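Local coordinates for putative lipoprotein (Campylobacter jejuni subsp. jejuni, PDB 4GIO) that is of unknown function but is a putative bacterial lipoprotein whose chain adopts a variant of the immunoglobulin fold, at residues Y37-V42 and I86-A91; V52-D57 and L70-Q75; D57-D62 and A96-L101. All blocks are in the same frame, centred on the assembly; numbering follows the deposited sequence.

Contact 1: residues Y37-V42 and I86-A91; sequences YLEFEV and ILRKLA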
loop_
_atom_site.group_PDB
_atom_site.type_symbol
_atom_site.label_atom_id
_atom_site.label_comp_id
_atom_site.label_asym_id
_atom_site.label_seq_id
_atom_site.Cartn_x
_atom_site.Cartn_y
_atom_site.Cartn_z
ATOM N N TYR A 37 -15.782 5.012 -2.569
ATOM C CA TYR A 37 -14.406 5.186 -2.027
ATOM C C TYR A 37 -13.422 4.194 -2.672
ATOM O O TYR A 37 -13.711 2.985 -2.787
ATOM C CB TYR A 37 -14.389 4.901 -0.513
ATOM C CG TYR A 37 -15.180 5.927 0.238
ATOM C CD1 TYR A 37 -16.509 5.677 0.593
ATOM C CD2 TYR A 37 -14.630 7.167 0.519
ATOM C CE1 TYR A 37 -17.252 6.632 1.261
ATOM C CE2 TYR A 37 -15.340 8.133 1.222
ATOM C CZ TYR A 37 -16.656 7.860 1.561
ATOM O OH TYR A 37 -17.362 8.810 2.185
ATOM N N LEU A 38 -12.216 4.687 -2.958
ATOM C CA LEU A 38 -11.152 3.863 -3.536
ATOM C C LEU A 38 -10.622 2.842 -2.526
ATOM O O LEU A 38 -10.363 3.164 -1.365
ATOM C CB LEU A 38 -10.033 4.778 -3.997
ATOM C CG LEU A 38 -8.779 4.119 -4.605
ATOM C CD1 LEU A 38 -9.158 3.513 -5.988
ATOM C CD2 LEU A 38 -7.631 5.168 -4.677
ATOM N N GLU A 39 -10.434 1.601 -2.977
ATOM C CA GLU A 39 -9.808 0.595 -2.135
ATOM C C GLU A 39 -8.697 -0.018 -2.953
ATOM O O GLU A 39 -8.814 -0.178 -4.188
ATOM C CB GLU A 39 -10.857 -0.475 -1.762
ATOM C CG GLU A 39 -10.257 -1.665 -0.979
ATOM C CD GLU A 39 -11.188 -2.877 -0.959
ATOM O OE1 GLU A 39 -12.265 -2.772 -0.294
ATOM O OE2 GLU A 39 -10.834 -3.893 -1.645
ATOM N N PHE A 40 -7.615 -0.358 -2.304
ATOM C CA PHE A 40 -6.560 -1.054 -3.041
ATOM C C PHE A 40 -6.162 -2.300 -2.302
ATOM O O PHE A 40 -6.380 -2.397 -1.071
ATOM C CB PHE A 40 -5.364 -0.144 -3.403
ATOM C CG PHE A 40 -4.515 0.294 -2.230
ATOM C CD1 PHE A 40 -3.557 -0.573 -1.671
ATOM C CD2 PHE A 40 -4.662 1.588 -1.684
ATOM C CE1 PHE A 40 -2.753 -0.162 -0.604
ATOM C CE2 PHE A 40 -3.841 2.053 -0.578
ATOM C CZ PHE A 40 -2.867 1.147 -0.059
ATOM N N GLU A 41 -5.575 -3.260 -3.043
ATOM C CA GLU A 41 -5.073 -4.529 -2.449
ATOM C C GLU A 41 -3.705 -4.775 -2.996
ATOM O O GLU A 41 -3.516 -4.679 -4.215
ATOM C CB GLU A 41 -5.919 -5.735 -2.846
ATOM C CG GLU A 41 -7.182 -5.865 -2.031
ATOM C CD GLU A 41 -8.129 -7.032 -2.499
ATOM O OE1 GLU A 41 -9.310 -7.070 -2.009
ATOM O OE2 GLU A 41 -7.693 -7.895 -3.325
ATOM N N VAL A 42 -2.742 -5.007 -2.120
ATOM C CA VAL A 42 -1.380 -5.272 -2.578
ATOM C C VAL A 42 -1.087 -6.675 -2.029
ATOM O O VAL A 42 -1.326 -6.937 -0.857
ATOM C CB VAL A 42 -0.398 -4.232 -2.065
ATOM C CG1 VAL A 42 1.100 -4.561 -2.465
ATOM C CG2 VAL A 42 -0.785 -2.791 -2.573
ATOM N N ILE A 86 -2.170 -10.235 2.063
ATOM C CA ILE A 86 -2.964 -9.351 1.244
ATOM C C ILE A 86 -3.122 -8.035 2.033
ATOM O O ILE A 86 -3.724 -8.029 3.097
ATOM C CB ILE A 86 -4.335 -9.974 0.960
ATOM C CG1 ILE A 86 -4.166 -11.366 0.308
ATOM C CG2 ILE A 86 -5.169 -9.057 0.076
ATOM C CD1 ILE A 86 -4.623 -11.476 -1.204
ATOM N N LEU A 87 -2.512 -6.960 1.555
ATOM C CA LEU A 87 -2.630 -5.653 2.243
ATOM C C LEU A 87 -3.793 -4.883 1.564
ATOM O O LEU A 87 -3.741 -4.537 0.356
ATOM C CB LEU A 87 -1.286 -4.869 2.193
ATOM C CG LEU A 87 -1.309 -3.481 2.837
ATOM C CD1 LEU A 87 -1.687 -3.548 4.308
ATOM C CD2 LEU A 87 0.001 -2.699 2.605
ATOM N N ARG A 88 -4.830 -4.645 2.333
ATOM C CA ARG A 88 -6.028 -4.017 1.806
ATOM C C ARG A 88 -6.347 -2.681 2.494
ATOM O O ARG A 88 -6.427 -2.628 3.724
ATOM C CB ARG A 88 -7.182 -5.026 1.939
ATOM C CG ARG A 88 -8.489 -4.539 1.299
ATOM C CD ARG A 88 -9.415 -5.723 0.865
ATOM N NE ARG A 88 -10.034 -6.428 1.990
ATOM C CZ ARG A 88 -9.590 -7.571 2.514
ATOM N NH1 ARG A 88 -8.497 -8.173 2.026
ATOM N NH2 ARG A 88 -10.241 -8.099 3.543
ATOM N N LYS A 89 -6.476 -1.585 1.734
ATOM C CA LYS A 89 -6.709 -0.283 2.376
ATOM C C LYS A 89 -7.826 0.437 1.703
ATOM O O LYS A 89 -8.033 0.277 0.526
ATOM C CB LYS A 89 -5.480 0.658 2.263
ATOM C CG LYS A 89 -4.220 0.104 2.927
ATOM C CD LYS A 89 -4.397 -0.250 4.339
ATOM C CE LYS A 89 -4.181 0.775 5.374
ATOM N NZ LYS A 89 -3.809 0.087 6.714
ATOM N N LEU A 90 -8.508 1.290 2.445
ATOM C CA LEU A 90 -9.701 1.904 1.924
ATOM C C LEU A 90 -9.602 3.405 2.159
ATOM O O LEU A 90 -9.360 3.842 3.281
ATOM C CB LEU A 90 -10.884 1.311 2.709
ATOM C CG LEU A 90 -12.263 2.012 2.622
ATOM C CD1 LEU A 90 -12.751 1.921 1.230
ATOM C CD2 LEU A 90 -13.227 1.269 3.547
ATOM N N ALA A 91 -9.806 4.189 1.129
ATOM C CA ALA A 91 -9.740 5.642 1.343
ATOM C C ALA A 91 -10.896 6.138 2.225
ATOM O O ALA A 91 -11.956 5.512 2.249
ATOM C CB ALA A 91 -9.806 6.308 0.033
#
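Phe-40 and Lys-89 lie side by side and point the same way, off the face of the antiparallel sheet that also carries Val-42 and Leu-87. The methylene Lys-89 CB sits over one face of the phenyl ring, 3.8 Å from the centroid of Phe-40 and displaced toward the rim, a CH-pi contact; Lys-89 CG follows at the ring tip, 3.4 Å from Phe-40 CZ. Beyond CG the lysine chain bends twice and leads away, and its ammonium group bonds Tyr-54 OH on strand 50-59 and forms a salt bridge with Glu-72 in the loop before strand 75-79. On the other face, Arg-88 runs between two acids. Arg-88 CD is 3.2 Å from Glu-41 OE1, the two side chains lying alongside each other, and 3.4 Å from Glu-39 OE2, whose chain slants across it. The guanidinium plane is turned 54° from the carboxylate of Glu-39 and 68° from that of Glu-41, and Arg-88 NE stays 4.1 Å from Glu-41 OE1, beyond a salt bridge. Backbone bonds pair Phe-40 with Lys-89 and Val-42 with Leu-87 in both directions, and Ala-91 N closes the end on Leu-38 O. The two faces therefore differ in chemistry: the Phe-40 side packs into the sandwich, whereas Arg-88 meets the acids by its methylenes, its charge probably adding diffuse attraction, while Glu-39 finds its salt bridge in Arg-31.

Contact 2: residues V52-D57 and L70-Q75; sequences VIYKVD and LNEDYQ
Tyr-54 turns its ring toward Gln-75 because its CG stands between the backbone N and the carbonyl carbon (chi1 70°). Gln-75 CB lies over one face of that ring, 3.7 Å from the Tyr-54 centroid, and Gln-75 CG, anti to its own carbonyl carbon (chi1 -60°), is 3.9 Å from Tyr-54 OH. The two form an antiparallel hydrogen-bonded pair where an edge strand of the immunoglobulin-like sandwich begins, with both backbone N-H groups bonded across. Before that pair the incoming loop diverges from strand 50-59, and side chains and water take over. Lys-55, bent at chi2 and chi4, lays its CD above the centre of the Tyr-74 ring at 4.0 Å, and Lys-55 NZ goes on to Glu-72 O at 2.9 Å, nearly in line with that carbonyl. At the CB end of Tyr-74, Ile-53 CG2 packs against Tyr-74 CB at 3.7 Å, the two side chains crossing at about a right angle. Gln-75 NE2 donates to Asp-73 O from above the carbonyl plane. One water accepts from Val-56 N and lies 2.9 Å from Glu-72 OE1, whereas Glu-72 OE2 forms a salt bridge with Lys-89. A second joins strand 50-59 to the diverging loop, donating to Val-56 O and Asn-71 OD1 and accepting from Glu-72 N at 3.0 Å.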
loop_
_atom_site.group_PDB
_atom_site.type_symbol
_atom_site.label_atom_id
_atom_site.label_comp_id
_atom_site.label_asym_id
_atom_site.label_seq_id
_atom_site.Cartn_x
_atom_site.Cartn_y
_atom_site.Cartn_z
ATOM N N VAL A 52 8.015 -5.518 8.146
ATOM C CA VAL A 52 8.118 -4.291 7.395
ATOM C C VAL A 52 7.271 -3.177 7.939
ATOM O O VAL A 52 6.370 -3.389 8.773
ATOM C CB VAL A 52 7.760 -4.530 5.907
ATOM C CG1 VAL A 52 8.632 -5.632 5.395
ATOM C CG2 VAL A 52 6.266 -4.851 5.763
ATOM N N ILE A 53 7.581 -1.964 7.470
ATOM C CA ILE A 53 6.826 -0.787 7.897
ATOM C C ILE A 53 6.322 -0.113 6.638
ATOM O O ILE A 53 7.098 0.132 5.748
ATOM C CB ILE A 53 7.687 0.180 8.756
ATOM C CG1 ILE A 53 7.854 -0.387 10.188
ATOM C CG2 ILE A 53 7.053 1.600 8.777
ATOM C CD1 ILE A 53 9.083 0.199 10.902
ATOM N N TYR A 54 5.016 0.131 6.537
ATOM C CA TYR A 54 4.461 0.779 5.323
ATOM C C TYR A 54 3.786 2.153 5.576
ATOM O O TYR A 54 3.356 2.455 6.720
ATOM C CB TYR A 54 3.519 -0.160 4.615
ATOM C CG TYR A 54 2.233 -0.434 5.281
ATOM C CD1 TYR A 54 1.148 0.400 5.100
ATOM C CD2 TYR A 54 2.075 -1.569 6.127
ATOM C CE1 TYR A 54 -0.090 0.113 5.739
ATOM C CE2 TYR A 54 0.856 -1.888 6.722
ATOM C CZ TYR A 54 -0.213 -1.043 6.532
ATOM O OH TYR A 54 -1.386 -1.278 7.127
ATOM N N LYS A 55 3.696 2.957 4.504
ATOM C CA LYS A 55 3.053 4.254 4.599
ATOM C C LYS A 55 2.223 4.503 3.361
ATOM O O LYS A 55 2.715 4.324 2.271
ATOM C CB LYS A 55 4.105 5.355 4.715
ATOM C CG LYS A 55 3.455 6.766 4.994
ATOM C CD LYS A 55 2.936 6.907 6.415
ATOM C CE LYS A 55 2.592 8.381 6.740
ATOM N NZ LYS A 55 1.252 8.722 6.245
ATOM N N VAL A 56 0.991 4.972 3.513
ATOM C CA VAL A 56 0.079 5.228 2.393
ATOM C C VAL A 56 -0.099 6.732 2.147
ATOM O O VAL A 56 -0.310 7.477 3.106
ATOM C CB VAL A 56 -1.303 4.646 2.671
ATOM C CG1 VAL A 56 -2.211 4.857 1.403
ATOM C CG2 VAL A 56 -1.163 3.125 3.006
ATOM N N ASP A 57 0.055 7.152 0.895
ATOM C CA ASP A 57 -0.433 8.496 0.446
ATOM C C ASP A 57 -1.627 8.270 -0.496
ATOM O O ASP A 57 -1.572 7.365 -1.334
ATOM C CB ASP A 57 0.640 9.251 -0.337
ATOM C CG ASP A 57 1.664 9.921 0.567
ATOM O OD1 ASP A 57 1.246 10.538 1.603
ATOM O OD2 ASP A 57 2.880 9.791 0.249
ATOM N N LEU A 70 -7.404 12.521 6.664
ATOM C CA LEU A 70 -6.794 11.974 7.872
ATOM C C LEU A 70 -5.768 10.944 7.399
ATOM O O LEU A 70 -6.113 10.017 6.682
ATOM C CB LEU A 70 -7.825 11.259 8.757
ATOM C CG LEU A 70 -8.574 12.057 9.815
ATOM C CD1 LEU A 70 -9.493 11.171 10.675
ATOM C CD2 LEU A 70 -7.644 12.882 10.716
ATOM N N ASN A 71 -4.505 11.143 7.710
ATOM C CA ASN A 71 -3.580 10.095 7.317
ATOM C C ASN A 71 -3.242 9.203 8.481
ATOM O O ASN A 71 -3.183 9.630 9.641
ATOM C CB ASN A 71 -2.326 10.633 6.604
ATOM C CG ASN A 71 -2.672 11.309 5.277
ATOM O OD1 ASN A 71 -3.082 10.634 4.293
ATOM N ND2 ASN A 71 -2.591 12.646 5.267
ATOM N N GLU A 72 -3.055 7.944 8.129
ATOM C CA GLU A 72 -2.615 6.926 9.021
ATOM C C GLU A 72 -1.076 7.005 9.157
ATOM O O GLU A 72 -0.324 7.267 8.203
ATOM C CB GLU A 72 -3.150 5.610 8.445
ATOM C CG GLU A 72 -2.435 4.326 8.789
ATOM C CD GLU A 72 -2.894 3.150 7.869
ATOM O OE1 GLU A 72 -2.378 2.976 6.687
ATOM O OE2 GLU A 72 -3.782 2.421 8.359
ATOM N N ASP A 73 -0.605 6.779 10.370
ATOM C CA ASP A 73 0.834 6.802 10.660
ATOM C C ASP A 73 1.513 5.609 9.972
ATOM O O ASP A 73 0.822 4.767 9.456
ATOM C CB ASP A 73 0.989 6.646 12.171
ATOM C CG ASP A 73 2.307 7.176 12.694
ATOM O OD1 ASP A 73 3.271 7.433 11.956
ATOM O OD2 ASP A 73 2.364 7.351 13.913
ATOM N N TYR A 74 2.841 5.545 10.006
ATOM C CA TYR A 74 3.572 4.380 9.554
ATOM C C TYR A 74 2.964 3.203 10.305
ATOM O O TYR A 74 2.551 3.344 11.491
ATOM C CB TYR A 74 5.044 4.519 9.879
ATOM C CG TYR A 74 5.759 5.564 9.059
ATOM C CD1 TYR A 74 5.882 6.895 9.526
ATOM C CD2 TYR A 74 6.269 5.262 7.807
ATOM C CE1 TYR A 74 6.555 7.871 8.766
ATOM C CE2 TYR A 74 6.887 6.254 6.988
ATOM C CZ TYR A 74 7.074 7.528 7.492
ATOM O OH TYR A 74 7.730 8.506 6.760
ATOM N N GLN A 75 2.831 2.083 9.611
ATOM C CA GLN A 75 2.200 0.875 10.180
ATOM C C GLN A 75 3.153 -0.287 10.069
ATOM O O GLN A 75 3.766 -0.498 9.019
ATOM C CB GLN A 75 0.959 0.517 9.390
ATOM C CG GLN A 75 -0.074 1.614 9.389
ATOM C CD GLN A 75 -0.740 1.706 10.744
ATOM O OE1 GLN A 75 -1.332 0.716 11.215
ATOM N NE2 GLN A 75 -0.666 2.889 11.380
HETATM O O HOH W 1 -0.103 4.701 6.199
HETATM O O HOH W 2 -2.516 7.910 5.170
#

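Contact 3: residues D57-D62 and A96-L101; sequences DWLDKD and ANDFRL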
loop_
_atom_site.group_PDB
_atom_site.type_symbol
_atom_site.label_atom_id
_atom_site.label_comp_id
_atom_site.label_asym_id
_atom_site.label_seq_id
_atom_site.Cartn_x
_atom_site.Cartn_y
_atom_site.Cartn_z
ATOM N N ASP A 57 0.055 7.152 0.895
ATOM C CA ASP A 57 -0.433 8.496 0.446
ATOM C C ASP A 57 -1.627 8.270 -0.496
ATOM O O ASP A 57 -1.572 7.365 -1.334
ATOM C CB ASP A 57 0.640 9.251 -0.337
ATOM C CG ASP A 57 1.664 9.921 0.567
ATOM O OD1 ASP A 57 1.246 10.538 1.603
ATOM O OD2 ASP A 57 2.880 9.791 0.249
ATOM N N TRP A 58 -2.709 9.019 -0.318
ATOM C CA TRP A 58 -3.836 8.968 -1.290
ATOM C C TRP A 58 -3.649 10.043 -2.272
ATOM O O TRP A 58 -3.279 11.111 -1.894
ATOM C CB TRP A 58 -5.153 9.208 -0.548
ATOM C CG TRP A 58 -5.370 8.050 0.497
ATOM C CD1 TRP A 58 -5.248 8.130 1.851
ATOM C CD2 TRP A 58 -5.755 6.717 0.203
ATOM N NE1 TRP A 58 -5.500 6.899 2.443
ATOM C CE2 TRP A 58 -5.863 6.020 1.464
ATOM C CE3 TRP A 58 -6.053 6.041 -0.977
ATOM C CZ2 TRP A 58 -6.208 4.684 1.547
ATOM C CZ3 TRP A 58 -6.407 4.681 -0.897
ATOM C CH2 TRP A 58 -6.535 4.038 0.373
ATOM N N LEU A 59 -3.908 9.752 -3.539
ATOM C CA LEU A 59 -3.714 10.696 -4.646
ATOM C C LEU A 59 -5.065 11.082 -5.283
ATOM O O LEU A 59 -5.953 10.204 -5.429
ATOM C CB LEU A 59 -2.840 10.072 -5.728
ATOM C CG LEU A 59 -1.444 9.529 -5.289
ATOM C CD1 LEU A 59 -0.687 9.008 -6.504
ATOM C CD2 LEU A 59 -0.709 10.601 -4.485
ATOM N N ASP A 60 -5.183 12.354 -5.749
ATOM C CA ASP A 60 -6.396 12.770 -6.364
ATOM C C ASP A 60 -6.380 12.430 -7.866
ATOM O O ASP A 60 -5.431 11.789 -8.399
ATOM C CB ASP A 60 -6.704 14.278 -6.037
ATOM C CG ASP A 60 -5.699 15.263 -6.712
ATOM O OD1 ASP A 60 -4.897 14.855 -7.596
ATOM O OD2 ASP A 60 -5.766 16.480 -6.387
ATOM N N LYS A 61 -7.441 12.858 -8.581
ATOM C CA LYS A 61 -7.531 12.659 -10.055
ATOM C C LYS A 61 -6.331 13.204 -10.858
ATOM O O LYS A 61 -6.057 12.723 -11.954
ATOM C CB LYS A 61 -8.863 13.278 -10.613
ATOM C CG LYS A 61 -9.106 14.694 -10.111
ATOM C CD LYS A 61 -10.210 15.418 -10.850
ATOM C CE LYS A 61 -9.758 16.863 -11.127
ATOM N NZ LYS A 61 -8.788 16.972 -12.325
ATOM N N ASP A 62 -5.649 14.235 -10.379
ATOM C CA ASP A 62 -4.461 14.730 -11.069
ATOM C C ASP A 62 -3.159 14.040 -10.670
ATOM O O ASP A 62 -2.103 14.304 -11.290
ATOM C CB ASP A 62 -4.259 16.219 -10.767
ATOM C CG ASP A 62 -5.330 17.109 -11.435
ATOM O OD1 ASP A 62 -5.726 16.766 -12.562
ATOM O OD2 ASP A 62 -5.804 18.069 -10.748
ATOM N N ALA A 96 -10.049 10.594 -3.462
ATOM C CA ALA A 96 -8.944 9.636 -3.738
ATOM C C ALA A 96 -9.246 8.812 -4.998
ATOM O O ALA A 96 -10.297 8.118 -5.068
ATOM C CB ALA A 96 -8.732 8.733 -2.486
ATOM N N ASN A 97 -8.345 8.845 -5.975
ATOM C CA ASN A 97 -8.498 8.042 -7.221
ATOM C C ASN A 97 -7.282 7.165 -7.490
ATOM O O ASN A 97 -7.297 6.346 -8.387
ATOM C CB ASN A 97 -8.714 8.942 -8.466
ATOM C CG ASN A 97 -10.157 9.603 -8.511
ATOM O OD1 ASN A 97 -10.329 10.641 -9.183
ATOM N ND2 ASN A 97 -11.136 9.069 -7.732
ATOM N N ASP A 98 -6.203 7.377 -6.738
ATOM C CA ASP A 98 -5.035 6.519 -6.841
ATOM C C ASP A 98 -4.306 6.555 -5.474
ATOM O O ASP A 98 -4.773 7.200 -4.524
ATOM C CB ASP A 98 -4.162 7.032 -7.995
ATOM C CG ASP A 98 -3.094 5.977 -8.468
ATOM O OD1 ASP A 98 -3.096 4.789 -7.981
ATOM O OD2 ASP A 98 -2.205 6.404 -9.284
ATOM N N PHE A 99 -3.183 5.872 -5.351
ATOM C CA PHE A 99 -2.483 5.795 -4.050
ATOM C C PHE A 99 -0.976 5.602 -4.319
ATOM O O PHE A 99 -0.578 5.273 -5.413
ATOM C CB PHE A 99 -3.012 4.596 -3.230
ATOM C CG PHE A 99 -2.575 3.218 -3.799
ATOM C CD1 PHE A 99 -3.260 2.643 -4.863
ATOM C CD2 PHE A 99 -1.492 2.510 -3.254
ATOM C CE1 PHE A 99 -2.910 1.387 -5.407
ATOM C CE2 PHE A 99 -1.117 1.209 -3.778
ATOM C CZ PHE A 99 -1.811 0.664 -4.865
ATOM N N ARG A 100 -0.177 5.843 -3.304
ATOM C CA ARG A 100 1.257 5.522 -3.316
ATOM C C ARG A 100 1.565 4.795 -2.013
ATOM O O ARG A 100 1.096 5.190 -0.970
ATOM C CB ARG A 100 2.078 6.777 -3.400
ATOM C CG ARG A 100 3.551 6.557 -3.682
ATOM C CD ARG A 100 4.295 7.924 -3.963
ATOM N NE ARG A 100 4.013 8.281 -5.368
ATOM C CZ ARG A 100 3.409 9.393 -5.787
ATOM N NH1 ARG A 100 3.089 10.363 -4.945
ATOM N NH2 ARG A 100 3.164 9.526 -7.086
ATOM N N LEU A 101 2.332 3.707 -2.090
ATOM C CA LEU A 101 2.599 2.886 -0.936
ATOM C C LEU A 101 4.105 2.778 -0.736
ATOM O O LEU A 101 4.787 2.282 -1.612
ATOM C CB LEU A 101 1.958 1.495 -1.079
ATOM C CG LEU A 101 2.298 0.456 0.005
ATOM C CD1 LEU A 101 1.762 0.879 1.404
ATOM C CD2 LEU A 101 1.684 -0.925 -0.336
HETATM O O HOH W 3 3.881 10.479 -2.023
#
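Leu-59 and Arg-100 cross on one face of an antiparallel strand pair, the leucine methyls lying against the guanidinium. Leu-59 CD1 is over one face of that flat group, 3.9 Å from Arg-100 NH2, while CD2 approaches Arg-100 NH1. The arginine reaches there with CG anti to its backbone N (chi1 -169°) and a bend at chi3. On the other face Trp-58 and Phe-99 slant across each other: Trp-58 CE3 lies 4.1 Å from Phe-99 CB, and Ala-96 CB touches the same indole carbon.

A water in the plane of the guanidinium, at its edge, probably helps to hold its orientation, with a weak bond from Arg-100 NE to Asn-12 OD1. The water accepts from Arg-100 NH1 and donates to Asp-57 OD2 at 2.6 Å, bridging opposite charges whose nearest atoms, Asp-57 OD2 and Arg-100 NH1, are otherwise 5.2 Å apart. The backbone beneath is paired in both directions between Asp-57 and Arg-100. At the far end the regular pattern breaks in a classic beta bulge, where Asn-97 and Asp-98 both face Leu-59. Two N-H groups consequently converge on one carbonyl: Asn-97 N reaches Leu-59 O at 2.8 Å, nearly in line with the C=O, and Asp-98 N reaches it at 3.1 Å, tilted 33° from the carbonyl plane. Leu-59 N returns a bond to Asp-98 O from above its plane. Past the bulge, Asn-97 OD1 comes within 3.3 Å of Lys-61 CB, and Asp-60 OD1 accepts from Phe-64 N as the chain turns away.

Strands 50-59 and 98-105 are neighbours inside the mixed sheet, and strand 14-16 borders 98-105 on its other side. Phe-99 stacks on Phe-40 and Trp-58 meets the same ring, carrying this face against strands 38-44 and 85-90 of the opposing sheet.

The three contacts divide between the two sheets of one immunoglobulin-like sandwich. Contact 1 pairs strands 38-44 and 85-90 of the three-stranded sheet; contact 3 lies within the mixed sheet and contact 2 at its edge, where a loop enters strand 75-79. Contacts 2 and 3 share Asp-57 and strand 50-59, their centres about 14 Å apart. The centre of contact 1 is about 13 Å from that of contact 2 and 11 Å from that of contact 3. Along the chain, contact 2 is nested within the loop closed by contact 1, whereas contact 3 crosses both. Leu-101 of contact 3 packs on Tyr-54 and Val-56 within the mixed sheet, while Lys-89 and the Phe-40, Phe-99 and Trp-58 rings join the two sheets.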